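Local coordinates for protein ribonucleoside-diphosphate reductase (Pseudomonas aeruginosa, PDB 5IM3) that probably reduces ribonucleoside diphosphates to the deoxyribonucleotides needed for DNA synthesis, and binds dATP as an allosteric nucleotide, at residues T629-L634 and C701-E706; Y695-S700 and L748-L753. All blocks are in the same frame, centred on the assembly; numbering follows the deposited sequence.

Helix 679-707 serves both contacts, with successive turns engaging different partners: 701-706 meets helix 620-640 in contact 1, while 695-700 receives the start of helix 751-757 in contact 2. The contact centres lie about 13 Å apart and are joined directly, since Val-631 CB of contact 1 packs against Ala-699 CB of contact 2 at 4.0 Å. Both are largely buried, yet their chemistry differs. Contact 1 runs from a buried aliphatic pair to a charged pair that ends at the exposed Glu-706. Contact 2 has no hydrogen bond between its segments; branched aliphatic groups and an indole edge make it, and the indole N-H bonds to Glu-690, outside both segments.

Contact 1. Residues T629-L634 and C701-E706; sequences TAVRML and CDLADE
The guanidinium of Arg-632 meets the carboxylate of Glu-706 end-on, with Glu-706 CD at its edge and in its plane, while Leu-703 CD2 approaches it obliquely. This pair joins helix 679-707 to helix 620-640, which lies in the beta-alpha-beta crossover between the parallel neighbouring strands 600-608 and 659-663 of the ten-stranded alpha-beta barrel. The salt bridge is bidentate: NH1 of Arg-632 reaches Glu-706 OE1 at 2.9 Å, and NH2 of Arg-632 reaches Glu-706 OE2 at 2.8 Å. Both bonds are nearly straight and use the syn side of the acceptor oxygens. The two planes are 30° apart; the oxygens lie near the guanidinium plane, while the nitrogens stand somewhat out of the carboxylate plane. The extended chain of Arg-632 carries NE outward, and the final torsion, near a right angle (chi4 89°), turns the guanidinium to present NH1 and NH2. Its NH2 also forms a salt bridge with Glu-334, so two carboxylates hold one nitrogen and probably help to fix the rotation of the group.

Beneath the charges, Leu-703 packs between the helix segments, whose axes cross at 52° and come within 10.6 Å. Its two methyls divide the work: CD2 lies 4.0 Å from CG of Arg-632, and CD1 of Leu-703 touches CG1 of Val-631 at 3.8 Å.

Contact 2. Residues Y695-S700 and L748-L753; sequences YAIQAS and LDWAPL
NE1 of Trp-750, whose indole edge meets Ile-697 across the contact, donates a hydrogen bond to Glu-690 OE2, and the same oxygen receives a weak bond from Leu-748 N. One carboxylate oxygen of helix 679-707 thus holds the indole N-H and, more weakly, the backbone two residues earlier. With its polar corner held there, the ring presents its benzo side to Ile-697: CD1 of Ile-697 lies at the ring's edge, near the indole plane and 4.1 Å from CZ3 of Trp-750, and the two side chains run at about a right angle. Around the indole, Tyr-694 packs edge-to-face and Trp-869 lies with its ring nearly parallel.

Ile-697 uses both of its branches. Its CG1 arm is extended (chi2 175°), which carries CD1 out to the tryptophan, while its CG2 touches CD2 of Leu-753 at 3.9 Å. In the ten-stranded alpha-beta barrel this joins the long helix 679-707, which follows strand 659-663 in the chain and also packs on helix 620-640, to the loop leading into helix 751-757 and the early part of that helix. Asp-749 precedes the turn into this helix, and its OD1 accepts a weak capping bond from Ala-751 N at 3.4 Å, with an N-H...O angle of 144°.

Leu-753 has the largest contact area on this side. Its CB is directed at the longer helix, and chi1 of -173° sets CG opposite the backbone N, from where both methyls reach two successive residues: CD2 serves Ile-697, and CD1 lies 4.1 Å from CA of Gln-698. Gln-698 and Leu-753 have the nearest CA atoms across the two segments, 7.1 Å apart. The aliphatic base of Gln-698 completes the packing, its CB 4.2 Å from CD1 of Leu-753.

Contact 1. Residues T629-L634 and C701-E706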
loop_
_atom_site.group_PDB
_atom_site.type_symbol
_atom_site.label_atom_id
_atom_site.label_comp_id
_atom_site.label_asym_id
_atom_site.label_seq_id
_atom_site.Cartn_x
_atom_site.Cartn_y
_atom_site.Cartn_z
ATOM N N THR A 629 -56.228 15.176 -14.485
ATOM C CA THR A 629 -56.474 13.961 -15.252
ATOM C C THR A 629 -55.543 12.835 -14.826
ATOM O O THR A 629 -55.943 11.666 -14.845
ATOM C CB THR A 629 -56.319 14.241 -16.746
ATOM O OG1 THR A 629 -57.269 15.237 -17.141
ATOM C CG2 THR A 629 -56.554 12.977 -17.567
ATOM N N ALA A 630 -54.306 13.165 -14.449
ATOM C CA ALA A 630 -53.363 12.147 -13.998
ATOM C C ALA A 630 -53.887 11.430 -12.760
ATOM O O ALA A 630 -53.883 10.196 -12.695
ATOM C CB ALA A 630 -52.007 12.788 -13.712
ATOM N N VAL A 631 -54.340 12.192 -11.762
ATOM C CA VAL A 631 -54.821 11.584 -10.525
ATOM C C VAL A 631 -56.019 10.687 -10.807
ATOM O O VAL A 631 -56.140 9.595 -10.241
ATOM C CB VAL A 631 -55.157 12.675 -9.489
ATOM C CG1 VAL A 631 -55.804 12.062 -8.248
ATOM C CG2 VAL A 631 -53.900 13.449 -9.105
ATOM N N ARG A 632 -56.925 11.128 -11.683
ATOM C CA ARG A 632 -58.077 10.301 -12.019
ATOM C C ARG A 632 -57.637 8.981 -12.638
ATOM O O ARG A 632 -58.120 7.910 -12.254
ATOM C CB ARG A 632 -59.012 11.048 -12.968
ATOM C CG ARG A 632 -60.321 10.316 -13.224
ATOM C CD ARG A 632 -61.191 11.040 -14.243
ATOM N NE ARG A 632 -62.513 10.431 -14.354
ATOM C CZ ARG A 632 -63.559 10.766 -13.606
ATOM N NH1 ARG A 632 -63.451 11.714 -12.683
ATOM N NH2 ARG A 632 -64.724 10.151 -13.780
ATOM N N MET A 633 -56.714 9.039 -13.601
ATOM C CA MET A 633 -56.207 7.814 -14.211
ATOM C C MET A 633 -55.593 6.894 -13.165
ATOM O O MET A 633 -55.788 5.672 -13.209
ATOM C CB MET A 633 -55.182 8.157 -15.291
ATOM C CG MET A 633 -55.771 8.944 -16.450
ATOM S SD MET A 633 -54.526 9.583 -17.581
ATOM C CE MET A 633 -53.822 8.077 -18.240
ATOM N N LEU A 634 -54.852 7.458 -12.207
ATOM C CA LEU A 634 -54.243 6.631 -11.170
ATOM C C LEU A 634 -55.300 6.035 -10.252
ATOM O O LEU A 634 -55.176 4.884 -9.818
ATOM C CB LEU A 634 -53.230 7.449 -10.368
ATOM C CG LEU A 634 -51.922 7.790 -11.088
ATOM C CD1 LEU A 634 -51.023 8.650 -10.206
ATOM C CD2 LEU A 634 -51.180 6.530 -11.526
ATOM N N CYS A 701 -59.653 15.807 -3.973
ATOM C CA CYS A 701 -60.921 16.280 -3.425
ATOM C C CYS A 701 -62.042 16.171 -4.452
ATOM O O CYS A 701 -63.192 15.885 -4.099
ATOM C CB CYS A 701 -60.786 17.728 -2.947
ATOM S SG CYS A 701 -59.610 17.998 -1.604
ATOM N N ASP A 702 -61.731 16.409 -5.729
ATOM C CA ASP A 702 -62.756 16.329 -6.765
ATOM C C ASP A 702 -63.241 14.896 -6.951
ATOM O O ASP A 702 -64.440 14.661 -7.139
ATOM C CB ASP A 702 -62.218 16.886 -8.083
ATOM C CG ASP A 702 -61.812 18.344 -7.981
ATOM O OD1 ASP A 702 -62.211 19.009 -7.000
ATOM O OD2 ASP A 702 -61.097 18.826 -8.885
ATOM N N LEU A 703 -62.325 13.926 -6.903
ATOM C CA LEU A 703 -62.729 12.525 -6.990
ATOM C C LEU A 703 -63.551 12.112 -5.774
ATOM O O LEU A 703 -64.487 11.312 -5.896
ATOM C CB LEU A 703 -61.499 11.632 -7.138
ATOM C CG LEU A 703 -60.642 11.889 -8.380
ATOM C CD1 LEU A 703 -59.412 10.996 -8.364
ATOM C CD2 LEU A 703 -61.442 11.676 -9.664
ATOM N N ALA A 704 -63.225 12.651 -4.598
ATOM C CA ALA A 704 -64.012 12.346 -3.407
ATOM C C ALA A 704 -65.446 12.835 -3.555
ATOM O O ALA A 704 -66.386 12.180 -3.089
ATOM C CB ALA A 704 -63.362 12.970 -2.174
ATOM N N ASP A 705 -65.633 13.991 -4.199
ATOM C CA ASP A 705 -66.982 14.497 -4.424
ATOM C C ASP A 705 -67.759 13.605 -5.382
ATOM O O ASP A 705 -68.982 13.482 -5.259
ATOM C CB ASP A 705 -66.924 15.926 -4.967
ATOM C CG ASP A 705 -66.276 16.896 -3.997
ATOM O OD1 ASP A 705 -66.394 16.689 -2.772
ATOM O OD2 ASP A 705 -65.654 17.874 -4.462
ATOM N N GLU A 706 -67.069 12.971 -6.330
ATOM C CA GLU A 706 -67.712 12.168 -7.363
ATOM C C GLU A 706 -67.801 10.694 -6.991
ATOM O O GLU A 706 -68.784 10.028 -7.332
ATOM C CB GLU A 706 -66.949 12.321 -8.684
ATOM C CG GLU A 706 -67.526 11.530 -9.848
ATOM C CD GLU A 706 -66.655 11.600 -11.088
ATOM O OE1 GLU A 706 -65.850 12.552 -11.201
ATOM O OE2 GLU A 706 -66.766 10.697 -11.943
#

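Contact 2. Residues Y695-S700 and L748-L753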
loop_
_atom_site.group_PDB
_atom_site.type_symbol
_atom_site.label_atom_id
_atom_site.label_comp_id
_atom_site.label_asym_id
_atom_site.label_seq_id
_atom_site.Cartn_x
_atom_site.Cartn_y
_atom_site.Cartn_z
ATOM N N TYR A 695 -52.396 21.090 -6.785
ATOM C CA TYR A 695 -53.312 20.556 -7.787
ATOM C C TYR A 695 -53.616 19.084 -7.540
ATOM O O TYR A 695 -54.767 18.652 -7.669
ATOM C CB TYR A 695 -52.721 20.765 -9.180
ATOM C CG TYR A 695 -52.527 22.222 -9.516
ATOM C CD1 TYR A 695 -53.495 23.157 -9.176
ATOM C CD2 TYR A 695 -51.375 22.667 -10.153
ATOM C CE1 TYR A 695 -53.337 24.482 -9.468
ATOM C CE2 TYR A 695 -51.208 24.002 -10.448
ATOM C CZ TYR A 695 -52.204 24.894 -10.094
ATOM O OH TYR A 695 -52.063 26.215 -10.371
ATOM N N ALA A 696 -52.601 18.296 -7.185
ATOM C CA ALA A 696 -52.832 16.883 -6.914
ATOM C C ALA A 696 -53.789 16.708 -5.741
ATOM O O ALA A 696 -54.753 15.937 -5.816
ATOM C CB ALA A 696 -51.502 16.178 -6.645
ATOM N N ILE A 697 -53.548 17.434 -4.649
ATOM C CA ILE A 697 -54.449 17.360 -3.505
ATOM C C ILE A 697 -55.836 17.852 -3.896
ATOM O O ILE A 697 -56.851 17.244 -3.536
ATOM C CB ILE A 697 -53.865 18.153 -2.318
ATOM C CG1 ILE A 697 -52.594 17.459 -1.807
ATOM C CG2 ILE A 697 -54.901 18.287 -1.195
ATOM C CD1 ILE A 697 -51.866 18.208 -0.709
ATOM N N GLN A 698 -55.903 18.954 -4.649
ATOM C CA GLN A 698 -57.195 19.468 -5.089
ATOM C C GLN A 698 -57.919 18.459 -5.973
ATOM O O GLN A 698 -59.144 18.309 -5.883
ATOM C CB GLN A 698 -57.007 20.791 -5.831
ATOM C CG GLN A 698 -58.306 21.454 -6.240
ATOM C CD GLN A 698 -58.092 22.753 -6.984
ATOM O OE1 GLN A 698 -57.230 22.846 -7.858
ATOM N NE2 GLN A 698 -58.871 23.770 -6.637
ATOM N N ALA A 699 -57.178 17.759 -6.837
ATOM C CA ALA A 699 -57.791 16.750 -7.696
ATOM C C ALA A 699 -58.371 15.606 -6.875
ATOM O O ALA A 699 -59.446 15.084 -7.194
ATOM C CB ALA A 699 -56.767 16.216 -8.697
ATOM N N SER A 700 -57.673 15.195 -5.816
ATOM C CA SER A 700 -58.187 14.121 -4.976
ATOM C C SER A 700 -59.496 14.522 -4.307
ATOM O O SER A 700 -60.368 13.673 -4.096
ATOM C CB SER A 700 -57.140 13.729 -3.930
ATOM O OG SER A 700 -57.324 12.393 -3.494
ATOM N N LEU A 748 -48.120 29.855 -2.044
ATOM C CA LEU A 748 -49.542 29.727 -2.330
ATOM C C LEU A 748 -50.347 29.985 -1.063
ATOM O O LEU A 748 -49.798 30.152 0.029
ATOM C CB LEU A 748 -49.869 28.334 -2.887
ATOM C CG LEU A 748 -49.786 28.131 -4.402
ATOM C CD1 LEU A 748 -48.430 28.537 -4.959
ATOM C CD2 LEU A 748 -50.088 26.680 -4.740
ATOM N N ASP A 749 -51.669 30.017 -1.223
ATOM C CA ASP A 749 -52.599 30.138 -0.104
ATOM C C ASP A 749 -53.241 28.775 0.122
ATOM O O ASP A 749 -54.115 28.357 -0.644
ATOM C CB ASP A 749 -53.660 31.201 -0.373
ATOM C CG ASP A 749 -54.665 31.316 0.757
ATOM O OD1 ASP A 749 -54.324 30.934 1.898
ATOM O OD2 ASP A 749 -55.795 31.785 0.507
ATOM N N TRP A 750 -52.812 28.090 1.179
ATOM C CA TRP A 750 -53.270 26.737 1.460
ATOM C C TRP A 750 -54.462 26.691 2.406
ATOM O O TRP A 750 -55.102 25.639 2.512
ATOM C CB TRP A 750 -52.127 25.913 2.055
ATOM C CG TRP A 750 -51.045 25.597 1.073
ATOM C CD1 TRP A 750 -49.983 26.388 0.739
ATOM C CD2 TRP A 750 -50.914 24.400 0.298
ATOM N NE1 TRP A 750 -49.201 25.759 -0.200
ATOM C CE2 TRP A 750 -49.750 24.534 -0.485
ATOM C CE3 TRP A 750 -51.667 23.227 0.189
ATOM C CZ2 TRP A 750 -49.322 23.540 -1.363
ATOM C CZ3 TRP A 750 -51.242 22.243 -0.684
ATOM C CH2 TRP A 750 -50.080 22.404 -1.447
ATOM N N ALA A 751 -54.776 27.791 3.089
ATOM C CA ALA A 751 -55.880 27.770 4.044
ATOM C C ALA A 751 -57.194 27.330 3.416
ATOM O O ALA A 751 -57.892 26.505 4.031
ATOM C CB ALA A 751 -56.017 29.149 4.702
ATOM N N PRO A 752 -57.593 27.812 2.233
ATOM C CA PRO A 752 -58.858 27.326 1.656
ATOM C C PRO A 752 -58.825 25.851 1.305
ATOM O O PRO A 752 -59.831 25.153 1.492
ATOM C CB PRO A 752 -59.035 28.204 0.407
ATOM C CG PRO A 752 -58.168 29.396 0.642
ATOM C CD PRO A 752 -56.996 28.878 1.411
ATOM N N LEU A 753 -57.700 25.354 0.789
ATOM C CA LEU A 753 -57.605 23.934 0.467
ATOM C C LEU A 753 -57.506 23.082 1.726
ATOM O O LEU A 753 -58.019 21.958 1.753
ATOM C CB LEU A 753 -56.404 23.683 -0.444
ATOM C CG LEU A 753 -56.271 22.261 -0.996
ATOM C CD1 LEU A 753 -57.484 21.887 -1.839
ATOM C CD2 LEU A 753 -54.990 22.119 -1.808
#